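Local coordinates for lysyl oxidase (PDB 1W7C), which probably oxidises primary amines, lysyl side chains among them, as a copper- and topaquinone-dependent amine oxidase, at residues V536-P548 with W597-D609. Sequence-based numbering, arbitrary orientation. Where two conformers were deposited one is given.
Sequences VFENEDFNGINWP and WARSNLFLTKHKD. Unlike the reference sequence in segment 536-548: Phe537 (reference Leu), Asn539 (reference Lys). With CA (calcium ion), chain E.
Ile545 and Leu602 form a single hydrogen-bonded antiparallel pair, Ile545 N to Leu602 O and Leu602 N to Ile545 O, where a classic beta bulge sets Asn601 and Leu602 against Ile545. This joins the loop after strand 526-536 to strand 602-606 in the copper amine oxidase enzyme domain. Arg599 grips the loop end-on. Arg599 NH1 and NH2 both donate to Phe542 O, NH2 from 2.8 Å. Its guanidinium also lies flat over one face of the Phe542 ring, planes 28° apart, a cation-pi stack. With CG anti to the backbone N (chi1 -173°), the Phe542 ring comes over Arg599 NH2. Replacing Arg599 by alanine removes both donors, so Phe542 O would probably lose these bonds and the ring its cationic cover. Ser600 OG donates to Asn543 O in the type I beta turn Asp541-Gly544. Ile545 CD1 packs on Leu604 CD1 at 3.5 Å, and Leu602 runs alongside Ile545. The Asn546 and Asn601 side chains cross at about a right angle. Asn601 N donates to Asn546 OD1. Asn601 OD1 accepts Trp547 N, and Asn601 CB sits over the five-membered ring of Trp547. At the other end, Glu540 binds calcium through both carboxylate oxygens; Phe633, Asp635 and Glu637 complete the protein ligands. The anti lone pair of Glu540 OE2 accepts Lys606 N at 2.9 Å, nearly straight at 171°.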
loop_
_atom_site.group_PDB
_atom_site.type_symbol
_atom_site.label_atom_id
_atom_site.label_comp_id
_atom_site.label_asym_id
_atom_site.label_seq_id
_atom_site.Cartn_x
_atom_site.Cartn_y
_atom_site.Cartn_z
ATOM N N VAL A 536 -20.888 -13.909 11.975
ATOM C CA VAL A 536 -20.669 -13.093 13.172
ATOM C C VAL A 536 -19.591 -13.723 14.033
ATOM O O VAL A 536 -19.616 -14.904 14.269
ATOM C CB VAL A 536 -21.947 -12.982 13.979
ATOM C CG1 VAL A 536 -21.726 -12.173 15.271
ATOM C CG2 VAL A 536 -23.033 -12.365 13.141
ATOM N N PHE A 537 -18.630 -12.910 14.472
ATOM C CA PHE A 537 -17.631 -13.324 15.469
ATOM C C PHE A 537 -18.319 -13.231 16.842
ATOM O O PHE A 537 -18.374 -12.162 17.450
ATOM C CB PHE A 537 -16.392 -12.421 15.410
ATOM C CG PHE A 537 -15.536 -12.625 14.202
ATOM C CD1 PHE A 537 -15.463 -11.664 13.242
ATOM C CD2 PHE A 537 -14.709 -13.718 14.082
ATOM C CE1 PHE A 537 -14.681 -11.814 12.135
ATOM C CE2 PHE A 537 -13.873 -13.843 12.978
ATOM C CZ PHE A 537 -13.887 -12.913 12.002
ATOM N N GLU A 538 -18.902 -14.341 17.291
ATOM C CA GLU A 538 -19.763 -14.325 18.473
ATOM C C GLU A 538 -19.005 -14.188 19.788
ATOM O O GLU A 538 -19.570 -13.699 20.751
ATOM C CB GLU A 538 -20.655 -15.582 18.497
ATOM C CG GLU A 538 -21.619 -15.629 17.331
ATOM C CD GLU A 538 -22.641 -16.751 17.419
ATOM O OE1 GLU A 538 -22.587 -17.567 18.360
ATOM O OE2 GLU A 538 -23.509 -16.800 16.539
ATOM N N ASN A 539 -17.754 -14.657 19.817
ATOM C CA ASN A 539 -16.974 -14.804 21.044
ATOM C C ASN A 539 -15.549 -14.416 20.772
ATOM O O ASN A 539 -15.091 -14.533 19.643
ATOM C CB ASN A 539 -16.970 -16.255 21.589
ATOM C CG ASN A 539 -18.290 -16.699 22.068
ATOM O OD1 ASN A 539 -19.152 -17.041 21.264
ATOM N ND2 ASN A 539 -18.487 -16.708 23.396
ATOM N N GLU A 540 -14.837 -13.999 21.804
ATOM C CA GLU A 540 -13.406 -13.794 21.701
ATOM C C GLU A 540 -12.767 -15.139 21.293
ATOM O O GLU A 540 -13.050 -16.182 21.875
ATOM C CB GLU A 540 -12.845 -13.342 23.050
ATOM C CG GLU A 540 -13.342 -12.003 23.492
ATOM C CD GLU A 540 -12.935 -11.627 24.911
ATOM O OE1 GLU A 540 -12.769 -12.554 25.749
ATOM O OE2 GLU A 540 -12.792 -10.397 25.164
ATOM N N ASP A 541 -11.863 -15.057 20.320
ATOM C CA ASP A 541 -11.174 -16.240 19.783
ATOM C C ASP A 541 -9.719 -16.189 20.251
ATOM O O ASP A 541 -8.993 -15.246 19.945
ATOM C CB ASP A 541 -11.294 -16.252 18.256
ATOM C CG ASP A 541 -10.812 -17.531 17.634
ATOM O OD1 ASP A 541 -10.036 -18.313 18.269
ATOM O OD2 ASP A 541 -11.231 -17.858 16.510
ATOM N N PHE A 542 -9.284 -17.180 21.011
ATOM C CA PHE A 542 -7.917 -17.218 21.502
ATOM C C PHE A 542 -6.894 -17.189 20.367
ATOM O O PHE A 542 -5.810 -16.678 20.523
ATOM C CB PHE A 542 -7.703 -18.471 22.348
ATOM C CG PHE A 542 -6.380 -18.495 23.032
ATOM C CD1 PHE A 542 -6.186 -17.803 24.212
ATOM C CD2 PHE A 542 -5.310 -19.155 22.461
ATOM C CE1 PHE A 542 -4.959 -17.787 24.817
ATOM C CE2 PHE A 542 -4.049 -19.136 23.070
ATOM C CZ PHE A 542 -3.886 -18.476 24.250
ATOM N N ASN A 543 -7.254 -17.761 19.223
ATOM C CA ASN A 543 -6.372 -17.837 18.060
ATOM C C ASN A 543 -6.192 -16.504 17.346
ATOM O O ASN A 543 -5.319 -16.368 16.487
ATOM C CB ASN A 543 -6.909 -18.864 17.047
ATOM C CG ASN A 543 -6.878 -20.260 17.567
ATOM O OD1 ASN A 543 -6.085 -20.600 18.427
ATOM N ND2 ASN A 543 -7.740 -21.089 17.025
ATOM N N GLY A 544 -7.011 -15.483 17.651
ATOM C CA GLY A 544 -7.042 -14.261 16.877
ATOM C C GLY A 544 -7.571 -14.496 15.479
ATOM O O GLY A 544 -8.122 -15.556 15.172
ATOM N N ILE A 545 -7.399 -13.495 14.649
ATOM C CA ILE A 545 -7.849 -13.494 13.291
ATOM C C ILE A 545 -6.639 -13.249 12.412
ATOM O O ILE A 545 -5.901 -12.296 12.626
ATOM C CB ILE A 545 -8.895 -12.394 13.051
ATOM C CG1 ILE A 545 -10.168 -12.708 13.822
ATOM C CG2 ILE A 545 -9.187 -12.207 11.546
ATOM C CD1 ILE A 545 -11.058 -11.543 14.046
ATOM N N ASN A 546 -6.452 -14.090 11.392
ATOM C CA ASN A 546 -5.458 -13.840 10.372
ATOM C C ASN A 546 -6.167 -13.479 9.075
ATOM O O ASN A 546 -7.231 -14.025 8.783
ATOM C CB ASN A 546 -4.557 -15.055 10.203
ATOM C CG ASN A 546 -3.626 -15.250 11.416
ATOM O OD1 ASN A 546 -3.164 -14.260 12.013
ATOM N ND2 ASN A 546 -3.310 -16.473 11.723
ATOM N N TRP A 547 -5.601 -12.530 8.347
ATOM C CA TRP A 547 -6.217 -12.108 7.095
ATOM C C TRP A 547 -6.403 -13.328 6.148
ATOM O O TRP A 547 -5.564 -14.228 6.099
ATOM C CB TRP A 547 -5.381 -11.004 6.438
ATOM C CG TRP A 547 -5.241 -9.791 7.310
ATOM C CD1 TRP A 547 -4.070 -9.223 7.755
ATOM C CD2 TRP A 547 -6.298 -8.939 7.796
ATOM N NE1 TRP A 547 -4.350 -8.144 8.542
ATOM C CE2 TRP A 547 -5.704 -7.957 8.598
ATOM C CE3 TRP A 547 -7.690 -8.941 7.670
ATOM C CZ2 TRP A 547 -6.435 -6.907 9.178
ATOM C CZ3 TRP A 547 -8.425 -7.929 8.282
ATOM C CH2 TRP A 547 -7.802 -6.960 9.049
ATOM N N PRO A 548 -7.516 -13.377 5.415
ATOM C CA PRO A 548 -7.907 -14.589 4.696
ATOM C C PRO A 548 -7.049 -14.836 3.448
ATOM O O PRO A 548 -6.558 -13.885 2.789
ATOM C CB PRO A 548 -9.351 -14.297 4.282
ATOM C CG PRO A 548 -9.391 -12.770 4.212
ATOM C CD PRO A 548 -8.578 -12.367 5.379
ATOM N N TRP A 597 0.356 -10.775 22.045
ATOM C CA TRP A 597 -0.468 -10.165 21.014
ATOM C C TRP A 597 0.117 -10.291 19.611
ATOM O O TRP A 597 -0.603 -10.062 18.649
ATOM C CB TRP A 597 -0.626 -8.646 21.325
ATOM C CG TRP A 597 0.675 -7.936 21.480
ATOM C CD1 TRP A 597 1.362 -7.795 22.643
ATOM C CD2 TRP A 597 1.526 -7.491 20.450
ATOM N NE1 TRP A 597 2.581 -7.234 22.399
ATOM C CE2 TRP A 597 2.703 -7.033 21.048
ATOM C CE3 TRP A 597 1.391 -7.356 19.058
ATOM C CZ2 TRP A 597 3.745 -6.474 20.315
ATOM C CZ3 TRP A 597 2.430 -6.766 18.340
ATOM C CH2 TRP A 597 3.579 -6.338 18.973
ATOM N N ALA A 598 1.399 -10.662 19.493
ATOM C CA ALA A 598 2.127 -10.512 18.222
ATOM C C ALA A 598 2.081 -11.745 17.312
ATOM O O ALA A 598 2.739 -11.783 16.301
ATOM C CB ALA A 598 3.547 -10.089 18.490
ATOM N N ARG A 599 1.219 -12.698 17.649
ATOM C CA ARG A 599 1.187 -14.016 17.044
ATOM C C ARG A 599 0.108 -14.236 15.978
ATOM O O ARG A 599 0.150 -15.270 15.309
ATOM C CB ARG A 599 1.003 -15.078 18.128
ATOM C CG ARG A 599 -0.258 -14.915 18.985
ATOM C CD ARG A 599 -0.296 -15.874 20.142
ATOM N NE ARG A 599 -1.387 -15.560 21.084
ATOM C CZ ARG A 599 -2.621 -15.990 20.948
ATOM N NH1 ARG A 599 -2.971 -16.800 19.968
ATOM N NH2 ARG A 599 -3.510 -15.655 21.856
ATOM N N SER A 600 -0.797 -13.259 15.828
ATOM C CA SER A 600 -1.843 -13.289 14.811
ATOM C C SER A 600 -1.942 -11.898 14.240
ATOM O O SER A 600 -1.367 -10.966 14.776
ATOM C CB SER A 600 -3.185 -13.705 15.423
ATOM O OG SER A 600 -3.016 -14.988 16.019
ATOM N N ASN A 601 -2.690 -11.731 13.154
ATOM C CA ASN A 601 -2.834 -10.392 12.576
ATOM C C ASN A 601 -3.645 -9.401 13.425
ATOM O O ASN A 601 -3.353 -8.215 13.450
ATOM C CB ASN A 601 -3.437 -10.452 11.171
ATOM C CG ASN A 601 -2.567 -11.141 10.159
ATOM O OD1 ASN A 601 -3.048 -12.048 9.452
ATOM N ND2 ASN A 601 -1.335 -10.718 10.032
ATOM N N LEU A 602 -4.698 -9.915 14.078
ATOM C CA LEU A 602 -5.564 -9.068 14.873
ATOM C C LEU A 602 -6.351 -9.896 15.890
ATOM O O LEU A 602 -6.549 -11.112 15.741
ATOM C CB LEU A 602 -6.441 -8.169 14.056
ATOM C CG LEU A 602 -7.826 -8.267 13.508
ATOM C CD1 LEU A 602 -8.902 -8.576 14.460
ATOM C CD2 LEU A 602 -8.145 -6.887 12.907
ATOM N N PHE A 603 -6.755 -9.210 16.956
ATOM C CA PHE A 603 -7.584 -9.798 17.985
ATOM C C PHE A 603 -8.748 -8.874 18.272
ATOM O O PHE A 603 -8.621 -7.655 18.225
ATOM C CB PHE A 603 -6.797 -9.960 19.289
ATOM C CG PHE A 603 -5.721 -11.020 19.231
ATOM C CD1 PHE A 603 -4.438 -10.699 18.788
ATOM C CD2 PHE A 603 -5.988 -12.307 19.575
ATOM C CE1 PHE A 603 -3.471 -11.693 18.704
ATOM C CE2 PHE A 603 -5.022 -13.285 19.516
ATOM C CZ PHE A 603 -3.761 -12.992 19.049
ATOM N N LEU A 604 -9.902 -9.471 18.555
ATOM C CA LEU A 604 -11.102 -8.714 18.989
ATOM C C LEU A 604 -11.423 -9.061 20.418
ATOM O O LEU A 604 -11.511 -10.263 20.747
ATOM C CB LEU A 604 -12.280 -9.122 18.099
ATOM C CG LEU A 604 -12.094 -8.828 16.607
ATOM C CD1 LEU A 604 -13.243 -9.431 15.809
ATOM C CD2 LEU A 604 -11.997 -7.358 16.299
ATOM N N THR A 605 -11.558 -8.062 21.287
ATOM C CA THR A 605 -11.904 -8.307 22.670
ATOM C C THR A 605 -13.022 -7.410 23.136
ATOM O O THR A 605 -13.320 -6.366 22.531
ATOM C CB THR A 605 -10.712 -8.111 23.604
ATOM O OG1 THR A 605 -10.337 -6.720 23.595
ATOM C CG2 THR A 605 -9.492 -8.964 23.176
ATOM N N LYS A 606 -13.625 -7.780 24.262
ATOM C CA LYS A 606 -14.576 -6.927 24.957
ATOM C C LYS A 606 -13.816 -5.828 25.674
ATOM O O LYS A 606 -12.917 -6.093 26.451
ATOM C CB LYS A 606 -15.428 -7.778 25.904
ATOM C CG LYS A 606 -16.333 -7.020 26.823
ATOM C CD LYS A 606 -17.031 -7.993 27.807
ATOM C CE LYS A 606 -17.865 -7.330 28.813
ATOM N NZ LYS A 606 -18.577 -8.367 29.556
ATOM N N HIS A 607 -14.231 -4.597 25.465
ATOM C CA HIS A 607 -13.583 -3.458 26.093
ATOM C C HIS A 607 -13.619 -3.584 27.605
ATOM O O HIS A 607 -14.670 -3.875 28.170
ATOM C CB HIS A 607 -14.268 -2.151 25.743
ATOM C CG HIS A 607 -13.599 -0.966 26.361
ATOM N ND1 HIS A 607 -13.867 -0.548 27.646
ATOM C CD2 HIS A 607 -12.566 -0.216 25.926
ATOM C CE1 HIS A 607 -13.047 0.444 27.958
ATOM N NE2 HIS A 607 -12.265 0.688 26.915
ATOM N N LYS A 608 -12.490 -3.341 28.266
ATOM C CA LYS A 608 -12.436 -3.233 29.731
ATOM C C LYS A 608 -11.438 -2.161 30.115
ATOM O O LYS A 608 -10.359 -2.048 29.536
ATOM C CB LYS A 608 -12.015 -4.551 30.353
ATOM C CG LYS A 608 -13.014 -5.698 30.167
ATOM C CD LYS A 608 -12.592 -7.002 30.794
ATOM C CE LYS A 608 -13.664 -8.052 30.600
ATOM N NZ LYS A 608 -13.355 -9.387 31.143
ATOM N N ASP A 609 -11.772 -1.384 31.148
ATOM C CA ASP A 609 -10.819 -0.436 31.713
ATOM C C ASP A 609 -9.595 -1.132 32.290
ATOM O O ASP A 609 -8.516 -0.513 32.306
ATOM C CB ASP A 609 -11.485 0.397 32.791
ATOM C CG ASP A 609 -12.538 1.307 32.259
ATOM O OD1 ASP A 609 -12.374 1.937 31.186
ATOM O OD2 ASP A 609 -13.579 1.499 32.907
HETATM CA CA CA E . -12.124 -10.893 27.472
HETATM O O HOH W 1 -9.387 -12.564 18.640
HETATM O O HOH W 2 -11.582 -12.473 19.100
HETATM O O HOH W 3 -1.458 -17.119 13.907
HETATM O O HOH W 4 -2.857 -13.469 6.936
HETATM O O HOH W 5 -11.868 -8.505 27.448
HETATM O O HOH W 6 -11.154 -10.458 29.644
#